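Local atomic coordinates of neutral ceramidase (Pseudomonas aeruginosa, PDB entry 2ZWS), a protein that hydrolyses the N-acyl linkage of ceramides to release sphingosine and a free fatty acid, and also runs the reverse synthesis, with a bound zinc ion. Residues A[68-72]-A[298-302]; A[91-97]-A[439-443]; A[63-69]-A[105-111]. Numbering follows the deposited sequence.

Contact 1: A[68-72]-A[298-302]; sequences QAVHL and RFRFV. With PLM (palmitic acid), chain G; FMT (formic acid), chain D.
The first turn of a helix, 68-72, faces extended strand 298-302 only through side-chain tips: the segment axes stay 13.6 Å apart, their N-to-C directions at 131°, and the nearest CA pair, Gln68 and Phe301, is 10.7 Å apart. Gln68, with chi1 t, carries NE2 to 3.5 Å from Phe301 CE1, while that amide donates to the backbone O of Val392; its backbone N binds O1 of formic acid, probably from the crystallisation liquor, at 2.8 Å. Gln68 is an inferred substrate-binding residue. His71, also t, points toward the strand and sets CE1 3.6 Å from Phe301 CZ and 3.8 Å from Phe299 CZ, an aromatic cluster meeting rim to rim (both centroid separations 5.8 Å, planes at 75° and 30°). Leu72, chi1 m, adds CD2 at 3.7 Å from Phe301 CZ, and its N closes the turn on Gln68 O at 2.9 Å. Phe299 (t) and Phe301 (m) thus fill the gap between helix 68-81 and strand 295-303, which pairs with strand 392-400; helix 120-138 packs against Val70, and helix 471-488 against Arg298, Arg300 and Val302.

Contact 2: A[91-97]-A[439-443]; sequences VMLAATH and NGYAN. With ZN (zinc ion), chain B.
Strand 91-95 runs beside the irregular segment 439-443, and the two backbones make a single beta bridge at Ala94 and Ala442, CA to CA 4.0 Å. Two amides cross it: Asn443 N donates to Leu93 O at 2.8 Å, and Ala95 N reaches Tyr441 O at 3.1 Å in a weak hydrogen bond. The same carbonyls take CA-H...O contacts, Ala442 CA to Leu93 O at 3.1 Å and Ala94 CA to Tyr441 O at 3.4 Å. Positive phi at Tyr441 (59°) and Asn443 (72°) bends the segment away from strand geometry on both sides of Ala442. On its other edge, strand 91-95 hydrogen-bonds to strand 55-61, through Met92 and Ala94.

Beyond the strand, His97 also has positive phi (72°) and, with chi1 t, lays its CB over the face of the Tyr441 ring, 4.1 Å from the centroid; the ring planes lie at 34°. Its imidazole is fully engaged: ND1 donates to Gly64 O, and NE2 binds zinc at 2.2 Å. Tyr441 OH is hydrogen-bonded to Glu411. With His204, Glu411, Tyr448 and a water 2.1 Å from the metal, His97 completes the zinc site of neutral ceramidase.

Contact 3: A[63-69]-A[105-111]; sequences LGMIFQA and FSHYAMY. With FMT (formic acid), chain D.
Two loops, each leading into a helix, interlock around an aromatic cluster of Phe67, Phe105 and Tyr111 beside the inferred substrate-binding residues Gln68 and Ser106. Phe67, at the N-cap position of helix 68-81 with chi1 m, is the main bump. It fills a hollow walled by Phe105, Ser106 and Tyr111: its ring edge meets the Phe105 face in an offset edge-to-face pair (centroids 4.9 Å apart, planes at 62°), Ser106 CB sits over its face 3.5 Å from the centroid, and its CE2 lies 3.5 Å from Tyr111 CB. The Phe105 ring, swung inward by chi1 p, in turn enters the bend at 63-65, where CZ is 4.2 Å from Leu63 CD2 and CE2 is 3.3 Å from Met65 O. The nearest CA pairs are Phe67 with Ser106 (5.3 Å) and Ala69 with His107 (5.8 Å). Ser106 OG accepts from Tyr108 N at 2.9 Å in an ST turn and donates to formic acid O2 at 2.9 Å. Two waters link Gln68 OE1 to Tyr108 OH; a third joins Ala69 N, His107 N and the formic acid. Farther along, Ala69 CB makes a CH-pi contact over the His107 ring face, 3.4 Å from its centroid.

Overall arrangement
All three contacts are buried, with Leu72 and His107 partly exposed, at different distances from the chain centre: about 8 Å (contact 2), 11 Å (contact 3) and 17 Å (contact 1), centre to centre. Contacts 1 and 3 share Gln68 and Ala69 at the start of helix 68-81, and formic acid touches both; contact 2 instead adds a single backbone bridge to strand 91-95. Chemistry follows place. Contact 1 joins its segments by side-chain tips alone, contact 3 adds water links to interlocking rings, and contact 2 combines main-chain hydrogen bonding with metal binding. His97 ND1 to Gly64 O, 2.8 Å, ties contact 2 to contact 3, while His71 CB lies 3.2 Å from Asn443 O, joining contacts 1 and 2.

Contact 1: A[68-72]-A[298-302]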
loop_
_atom_site.group_PDB
_atom_site.type_symbol
_atom_site.label_atom_id
_atom_site.label_comp_id
_atom_site.label_asym_id
_atom_site.label_seq_id
_atom_site.Cartn_x
_atom_site.Cartn_y
_atom_site.Cartn_z
ATOM N N GLN A 68 11.164 -5.565 2.429
ATOM C CA GLN A 68 12.475 -5.245 2.958
ATOM C C GLN A 68 13.404 -4.604 1.911
ATOM O O GLN A 68 14.122 -3.646 2.220
ATOM C CB GLN A 68 13.111 -6.478 3.580
ATOM C CG GLN A 68 14.430 -6.207 4.210
ATOM C CD GLN A 68 14.676 -7.169 5.351
ATOM O OE1 GLN A 68 15.222 -8.280 5.157
ATOM N NE2 GLN A 68 14.205 -6.797 6.541
ATOM N N ALA A 69 13.379 -5.108 0.683
ATOM C CA ALA A 69 14.244 -4.532 -0.364
ATOM C C ALA A 69 14.022 -3.018 -0.617
ATOM O O ALA A 69 14.972 -2.247 -0.855
ATOM C CB ALA A 69 14.060 -5.327 -1.659
ATOM N N VAL A 70 12.753 -2.610 -0.593
ATOM C CA VAL A 70 12.366 -1.214 -0.730
ATOM C C VAL A 70 12.862 -0.446 0.488
ATOM O O VAL A 70 13.474 0.605 0.333
ATOM C CB VAL A 70 10.829 -1.117 -0.906
ATOM C CG1 VAL A 70 10.361 0.351 -0.860
ATOM C CG2 VAL A 70 10.410 -1.800 -2.231
ATOM N N HIS A 71 12.561 -0.933 1.696
ATOM C CA HIS A 71 13.004 -0.260 2.922
ATOM C C HIS A 71 14.512 -0.013 2.916
ATOM O O HIS A 71 14.973 1.118 3.140
ATOM C CB HIS A 71 12.578 -1.135 4.103
ATOM C CG HIS A 71 13.001 -0.617 5.434
ATOM N ND1 HIS A 71 13.894 -1.299 6.232
ATOM C CD2 HIS A 71 12.616 0.478 6.143
ATOM C CE1 HIS A 71 14.065 -0.635 7.363
ATOM N NE2 HIS A 71 13.299 0.442 7.335
ATOM N N LEU A 72 15.283 -1.033 2.580
ATOM C CA LEU A 72 16.749 -0.920 2.612
ATOM C C LEU A 72 17.262 0.106 1.604
ATOM O O LEU A 72 18.161 0.863 1.916
ATOM C CB LEU A 72 17.395 -2.302 2.370
ATOM C CG LEU A 72 17.139 -3.331 3.479
ATOM C CD1 LEU A 72 17.667 -4.732 3.073
ATOM C CD2 LEU A 72 17.737 -2.893 4.824
ATOM N N ARG A 298 12.346 4.178 18.399
ATOM C CA ARG A 298 13.318 3.076 18.474
ATOM C C ARG A 298 13.120 2.195 17.247
ATOM O O ARG A 298 12.033 2.171 16.655
ATOM C CB ARG A 298 13.133 2.223 19.739
ATOM C CG ARG A 298 13.467 2.921 21.044
ATOM C CD ARG A 298 14.964 3.236 21.223
ATOM N NE ARG A 298 15.204 3.703 22.585
ATOM C CZ ARG A 298 14.905 4.933 23.017
ATOM N NH1 ARG A 298 14.367 5.827 22.196
ATOM N NH2 ARG A 298 15.129 5.267 24.279
ATOM N N PHE A 299 14.186 1.490 16.883
ATOM C CA PHE A 299 14.159 0.607 15.732
ATOM C C PHE A 299 15.180 -0.495 15.950
ATOM O O PHE A 299 16.287 -0.230 16.444
ATOM C CB PHE A 299 14.552 1.361 14.455
ATOM C CG PHE A 299 14.711 0.472 13.253
ATOM C CD1 PHE A 299 13.652 0.299 12.371
ATOM C CD2 PHE A 299 15.912 -0.204 13.008
ATOM C CE1 PHE A 299 13.761 -0.552 11.288
ATOM C CE2 PHE A 299 16.031 -1.031 11.909
ATOM C CZ PHE A 299 14.969 -1.209 11.054
ATOM N N ARG A 300 14.820 -1.704 15.534
ATOM C CA ARG A 300 15.717 -2.843 15.594
ATOM C C ARG A 300 15.420 -3.808 14.459
ATOM O O ARG A 300 14.267 -4.184 14.286
ATOM C CB ARG A 300 15.453 -3.592 16.919
ATOM C CG ARG A 300 16.686 -3.823 17.652
ATOM C CD ARG A 300 16.766 -5.211 18.197
ATOM N NE ARG A 300 15.704 -5.628 19.100
ATOM C CZ ARG A 300 15.659 -6.859 19.609
ATOM N NH1 ARG A 300 16.610 -7.717 19.285
ATOM N NH2 ARG A 300 14.688 -7.231 20.448
ATOM N N PHE A 301 16.448 -4.227 13.711
ATOM C CA PHE A 301 16.342 -5.475 12.950
ATOM C C PHE A 301 16.534 -6.664 13.889
ATOM O O PHE A 301 17.528 -6.731 14.622
ATOM C CB PHE A 301 17.359 -5.555 11.820
ATOM C CG PHE A 301 16.991 -4.748 10.594
ATOM C CD1 PHE A 301 15.832 -5.041 9.867
ATOM C CD2 PHE A 301 17.836 -3.743 10.118
ATOM C CE1 PHE A 301 15.508 -4.340 8.707
ATOM C CE2 PHE A 301 17.507 -2.993 8.951
ATOM C CZ PHE A 301 16.345 -3.283 8.264
ATOM N N VAL A 302 15.588 -7.591 13.850
ATOM C CA VAL A 302 15.604 -8.780 14.734
ATOM C C VAL A 302 15.768 -10.052 13.921
ATOM O O VAL A 302 15.003 -10.298 12.993
ATOM C CB VAL A 302 14.299 -8.879 15.564
ATOM C CG1 VAL A 302 14.371 -10.028 16.551
ATOM C CG2 VAL A 302 14.050 -7.570 16.303
HETATM C C1 PLM G . 18.574 6.554 23.346
HETATM O O1 PLM G . 18.393 7.555 22.607
HETATM O O2 PLM G . 17.960 6.480 24.438
HETATM C C2 PLM G . 19.523 5.455 22.933
HETATM C C3 PLM G . 19.182 5.000 21.517
HETATM C C4 PLM G . 20.224 4.013 21.006
HETATM C C5 PLM G . 21.537 4.652 20.558
HETATM C C6 PLM G . 22.343 3.616 19.781
HETATM C C7 PLM G . 23.373 2.928 20.670
HETATM C C8 PLM G . 22.983 1.496 21.012
HETATM C C9 PLM G . 24.131 0.772 21.712
HETATM C CA PLM G . 23.696 0.144 23.031
HETATM C CB PLM G . 23.301 -1.319 22.845
HETATM C CC PLM G . 21.985 -1.601 23.562
HETATM C CD PLM G . 22.137 -2.715 24.592
HETATM C CE PLM G . 21.000 -2.709 25.608
HETATM C CF PLM G . 19.834 -3.590 25.165
HETATM C CG PLM G . 20.062 -5.056 25.518
HETATM C C FMT D . 9.893 -8.875 2.301
HETATM O O1 FMT D . 9.864 -7.911 3.105
HETATM O O2 FMT D . 10.522 -8.864 1.220
#

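Contact 2: A[91-97]-A[439-443]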
loop_
_atom_site.group_PDB
_atom_site.type_symbol
_atom_site.label_atom_id
_atom_site.label_comp_id
_atom_site.label_asym_id
_atom_site.label_seq_id
_atom_site.Cartn_x
_atom_site.Cartn_y
_atom_site.Cartn_z
ATOM N N VAL A 91 12.457 6.788 10.241
ATOM C CA VAL A 91 11.713 6.696 8.982
ATOM C C VAL A 91 10.834 5.446 9.065
ATOM O O VAL A 91 11.373 4.330 9.243
ATOM C CB VAL A 91 12.687 6.588 7.747
ATOM C CG1 VAL A 91 11.873 6.334 6.476
ATOM C CG2 VAL A 91 13.609 7.820 7.599
ATOM N N MET A 92 9.514 5.617 8.918
ATOM C CA MET A 92 8.589 4.470 8.909
ATOM C C MET A 92 7.884 4.428 7.570
ATOM O O MET A 92 7.311 5.415 7.148
ATOM C CB MET A 92 7.542 4.575 10.039
ATOM C CG MET A 92 6.632 3.363 10.135
ATOM S SD MET A 92 5.427 3.476 11.479
ATOM C CE MET A 92 6.508 3.495 12.924
ATOM N N LEU A 93 7.914 3.256 6.933
ATOM C CA LEU A 93 7.248 3.071 5.638
ATOM C C LEU A 93 6.140 2.062 5.818
ATOM O O LEU A 93 6.385 1.008 6.386
ATOM C CB LEU A 93 8.252 2.534 4.602
ATOM C CG LEU A 93 9.561 3.296 4.395
ATOM C CD1 LEU A 93 10.370 2.607 3.295
ATOM C CD2 LEU A 93 9.347 4.775 4.038
ATOM N N ALA A 94 4.924 2.372 5.392
ATOM C CA ALA A 94 3.804 1.453 5.539
ATOM C C ALA A 94 3.014 1.402 4.245
ATOM O O ALA A 94 3.185 2.250 3.361
ATOM C CB ALA A 94 2.946 1.888 6.683
ATOM N N ALA A 95 2.187 0.376 4.105
ATOM C CA ALA A 95 1.410 0.191 2.881
ATOM C C ALA A 95 -0.083 0.044 3.185
ATOM O O ALA A 95 -0.476 -0.448 4.264
ATOM C CB ALA A 95 1.897 -1.071 2.205
ATOM N N THR A 96 -0.889 0.393 2.188
ATOM C CA THR A 96 -2.344 0.303 2.294
ATOM C C THR A 96 -2.853 -1.136 2.041
ATOM O O THR A 96 -4.027 -1.447 2.341
ATOM C CB THR A 96 -3.032 1.152 1.211
ATOM O OG1 THR A 96 -2.610 0.666 -0.081
ATOM C CG2 THR A 96 -2.766 2.643 1.401
ATOM N N HIS A 97 -2.005 -1.974 1.432
ATOM C CA HIS A 97 -2.368 -3.373 1.102
ATOM C C HIS A 97 -3.366 -3.463 -0.047
ATOM O O HIS A 97 -4.163 -4.400 -0.139
ATOM C CB HIS A 97 -2.852 -4.119 2.336
ATOM C CG HIS A 97 -2.783 -5.604 2.231
ATOM N ND1 HIS A 97 -1.726 -6.268 1.643
ATOM C CD2 HIS A 97 -3.587 -6.561 2.772
ATOM C CE1 HIS A 97 -1.924 -7.579 1.771
ATOM N NE2 HIS A 97 -3.037 -7.781 2.462
ATOM N N ASN A 439 0.319 -0.129 13.439
ATOM C CA ASN A 439 0.324 -0.067 11.978
ATOM C C ASN A 439 1.025 -1.294 11.407
ATOM O O ASN A 439 2.246 -1.358 11.428
ATOM C CB ASN A 439 1.024 1.242 11.544
ATOM C CG ASN A 439 0.756 1.621 10.084
ATOM O OD1 ASN A 439 0.584 0.756 9.190
ATOM N ND2 ASN A 439 0.738 2.913 9.833
ATOM N N GLY A 440 0.255 -2.285 10.946
ATOM C CA GLY A 440 0.779 -3.466 10.228
ATOM C C GLY A 440 1.264 -3.052 8.842
ATOM O O GLY A 440 1.125 -1.880 8.448
ATOM N N TYR A 441 1.820 -4.002 8.094
ATOM C CA TYR A 441 2.305 -3.748 6.727
ATOM C C TYR A 441 3.388 -2.663 6.695
ATOM O O TYR A 441 3.462 -1.891 5.737
ATOM C CB TYR A 441 1.170 -3.332 5.781
ATOM C CG TYR A 441 -0.033 -4.246 5.839
ATOM C CD1 TYR A 441 -0.104 -5.377 5.028
ATOM C CD2 TYR A 441 -1.084 -3.995 6.727
ATOM C CE1 TYR A 441 -1.225 -6.245 5.086
ATOM C CE2 TYR A 441 -2.194 -4.839 6.808
ATOM C CZ TYR A 441 -2.252 -5.968 5.994
ATOM O OH TYR A 441 -3.348 -6.771 6.110
ATOM N N ALA A 442 4.236 -2.619 7.721
ATOM C CA ALA A 442 5.285 -1.572 7.783
ATOM C C ALA A 442 6.707 -2.135 7.687
ATOM O O ALA A 442 7.044 -3.126 8.374
ATOM C CB ALA A 442 5.154 -0.742 9.068
ATOM N N ASN A 443 7.526 -1.503 6.833
ATOM C CA ASN A 443 8.972 -1.712 6.739
ATOM C C ASN A 443 9.462 -3.031 6.133
ATOM O O ASN A 443 10.576 -3.065 5.602
ATOM C CB ASN A 443 9.685 -1.447 8.072
ATOM C CG ASN A 443 9.478 -0.030 8.594
ATOM O OD1 ASN A 443 9.358 0.168 9.823
ATOM N ND2 ASN A 443 9.495 0.948 7.708
HETATM ZN ZN ZN B . -3.640 -9.733 3.193
HETATM O O HOH W 1 -3.709 -10.413 1.191
#

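Contact 3: A[63-69]-A[105-111]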
loop_
_atom_site.group_PDB
_atom_site.type_symbol
_atom_site.label_atom_id
_atom_site.label_comp_id
_atom_site.label_asym_id
_atom_site.label_seq_id
_atom_site.Cartn_x
_atom_site.Cartn_y
_atom_site.Cartn_z
ATOM N N LEU A 63 0.512 0.490 -2.018
ATOM C CA LEU A 63 1.166 -0.754 -2.437
ATOM C C LEU A 63 0.568 -1.921 -1.673
ATOM O O LEU A 63 -0.032 -1.735 -0.606
ATOM C CB LEU A 63 2.676 -0.716 -2.115
ATOM C CG LEU A 63 3.446 0.400 -2.830
ATOM C CD1 LEU A 63 4.851 0.487 -2.314
ATOM C CD2 LEU A 63 3.436 0.145 -4.342
ATOM N N GLY A 64 0.778 -3.145 -2.170
ATOM C CA GLY A 64 0.352 -4.341 -1.445
ATOM C C GLY A 64 1.096 -4.471 -0.135
ATOM O O GLY A 64 0.538 -4.906 0.880
ATOM N N MET A 65 2.370 -4.071 -0.149
ATOM C CA MET A 65 3.178 -4.149 1.059
ATOM C C MET A 65 4.453 -3.364 0.853
ATOM O O MET A 65 4.741 -2.912 -0.271
ATOM C CB MET A 65 3.465 -5.598 1.442
ATOM C CG MET A 65 3.901 -6.455 0.322
ATOM S SD MET A 65 2.613 -7.147 -0.808
ATOM C CE MET A 65 1.678 -8.262 0.217
ATOM N N ILE A 66 5.197 -3.145 1.937
ATOM C CA ILE A 66 6.517 -2.538 1.723
ATOM C C ILE A 66 7.580 -3.544 2.099
ATOM O O ILE A 66 7.852 -3.880 3.240
ATOM C CB ILE A 66 6.747 -1.158 2.369
ATOM C CG1 ILE A 66 6.512 -1.265 3.855
ATOM C CG2 ILE A 66 5.856 -0.083 1.712
ATOM C CD1 ILE A 66 5.151 -1.033 4.176
ATOM N N PHE A 67 8.167 -4.058 1.048
ATOM C CA PHE A 67 9.109 -5.148 1.214
ATOM C C PHE A 67 10.444 -4.667 1.762
ATOM O O PHE A 67 10.829 -3.507 1.556
ATOM C CB PHE A 67 9.332 -5.834 -0.125
ATOM C CG PHE A 67 8.121 -6.588 -0.650
ATOM C CD1 PHE A 67 7.532 -6.177 -1.850
ATOM C CD2 PHE A 67 7.566 -7.669 0.056
ATOM C CE1 PHE A 67 6.459 -6.836 -2.388
ATOM C CE2 PHE A 67 6.452 -8.373 -0.481
ATOM C CZ PHE A 67 5.910 -7.944 -1.722
ATOM N N GLN A 68 11.164 -5.565 2.429
ATOM C CA GLN A 68 12.475 -5.245 2.958
ATOM C C GLN A 68 13.404 -4.604 1.911
ATOM O O GLN A 68 14.122 -3.646 2.220
ATOM C CB GLN A 68 13.111 -6.478 3.580
ATOM C CG GLN A 68 14.430 -6.207 4.210
ATOM C CD GLN A 68 14.676 -7.169 5.351
ATOM O OE1 GLN A 68 15.222 -8.280 5.157
ATOM N NE2 GLN A 68 14.205 -6.797 6.541
ATOM N N ALA A 69 13.379 -5.108 0.683
ATOM C CA ALA A 69 14.244 -4.532 -0.364
ATOM C C ALA A 69 14.022 -3.018 -0.617
ATOM O O ALA A 69 14.972 -2.247 -0.855
ATOM C CB ALA A 69 14.060 -5.327 -1.659
ATOM N N PHE A 105 8.505 -6.449 -6.573
ATOM C CA PHE A 105 9.350 -5.511 -5.869
ATOM C C PHE A 105 9.839 -5.975 -4.493
ATOM O O PHE A 105 10.336 -5.171 -3.679
ATOM C CB PHE A 105 8.734 -4.101 -5.857
ATOM C CG PHE A 105 7.360 -4.024 -5.226
ATOM C CD1 PHE A 105 6.220 -4.334 -5.961
ATOM C CD2 PHE A 105 7.212 -3.607 -3.902
ATOM C CE1 PHE A 105 4.940 -4.242 -5.376
ATOM C CE2 PHE A 105 5.947 -3.495 -3.309
ATOM C CZ PHE A 105 4.818 -3.821 -4.033
ATOM N N SER A 106 9.723 -7.286 -4.259
ATOM C CA SER A 106 10.399 -7.947 -3.143
ATOM C C SER A 106 11.714 -8.509 -3.627
ATOM O O SER A 106 11.888 -8.702 -4.834
ATOM C CB SER A 106 9.545 -9.120 -2.620
ATOM O OG SER A 106 10.142 -9.738 -1.480
ATOM N N HIS A 107 12.601 -8.821 -2.693
ATOM C CA HIS A 107 13.757 -9.647 -3.030
ATOM C C HIS A 107 13.624 -11.098 -2.555
ATOM O O HIS A 107 14.505 -11.909 -2.823
ATOM C CB HIS A 107 15.048 -9.037 -2.486
ATOM C CG HIS A 107 15.552 -7.883 -3.316
ATOM N ND1 HIS A 107 16.640 -7.114 -2.962
ATOM C CD2 HIS A 107 15.096 -7.371 -4.482
ATOM C CE1 HIS A 107 16.826 -6.171 -3.871
ATOM N NE2 HIS A 107 15.917 -6.318 -4.820
ATOM N N TYR A 108 12.507 -11.406 -1.889
ATOM C CA TYR A 108 12.193 -12.766 -1.420
ATOM C C TYR A 108 11.300 -13.497 -2.387
ATOM O O TYR A 108 10.245 -12.993 -2.808
ATOM C CB TYR A 108 11.620 -12.765 -0.010
ATOM C CG TYR A 108 12.714 -12.521 0.967
ATOM C CD1 TYR A 108 13.600 -13.551 1.331
ATOM C CD2 TYR A 108 12.919 -11.245 1.506
ATOM C CE1 TYR A 108 14.634 -13.305 2.179
ATOM C CE2 TYR A 108 13.979 -11.007 2.365
ATOM C CZ TYR A 108 14.820 -12.041 2.713
ATOM O OH TYR A 108 15.890 -11.854 3.549
ATOM N N ALA A 109 11.733 -14.710 -2.744
ATOM C CA ALA A 109 11.105 -15.400 -3.864
ATOM C C ALA A 109 9.605 -15.627 -3.684
ATOM O O ALA A 109 8.866 -15.519 -4.643
ATOM C CB ALA A 109 11.818 -16.727 -4.181
ATOM N N MET A 110 9.164 -15.959 -2.467
ATOM C CA MET A 110 7.757 -16.250 -2.188
ATOM C C MET A 110 6.830 -15.150 -2.721
ATOM O O MET A 110 5.774 -15.410 -3.303
ATOM C CB MET A 110 7.550 -16.421 -0.675
ATOM C CG MET A 110 6.168 -16.936 -0.266
ATOM S SD MET A 110 5.770 -18.547 -0.990
ATOM C CE MET A 110 7.242 -19.482 -0.699
ATOM N N TYR A 111 7.253 -13.905 -2.515
ATOM C CA TYR A 111 6.376 -12.783 -2.810
ATOM C C TYR A 111 6.430 -12.357 -4.278
ATOM O O TYR A 111 5.566 -11.589 -4.719
ATOM C CB TYR A 111 6.662 -11.635 -1.832
ATOM C CG TYR A 111 6.576 -12.116 -0.391
ATOM C CD1 TYR A 111 5.445 -12.769 0.057
ATOM C CD2 TYR A 111 7.614 -11.890 0.521
ATOM C CE1 TYR A 111 5.358 -13.267 1.369
ATOM C CE2 TYR A 111 7.536 -12.345 1.838
ATOM C CZ TYR A 111 6.398 -13.033 2.249
ATOM O OH TYR A 111 6.355 -13.463 3.538
HETATM C C FMT D . 9.893 -8.875 2.301
HETATM O O1 FMT D . 9.864 -7.911 3.105
HETATM O O2 FMT D . 10.522 -8.864 1.220
HETATM O O HOH W 2 15.271 -11.073 6.100
HETATM O O HOH W 3 16.603 -9.214 3.122
HETATM O O HOH W 4 12.667 -7.788 0.054
#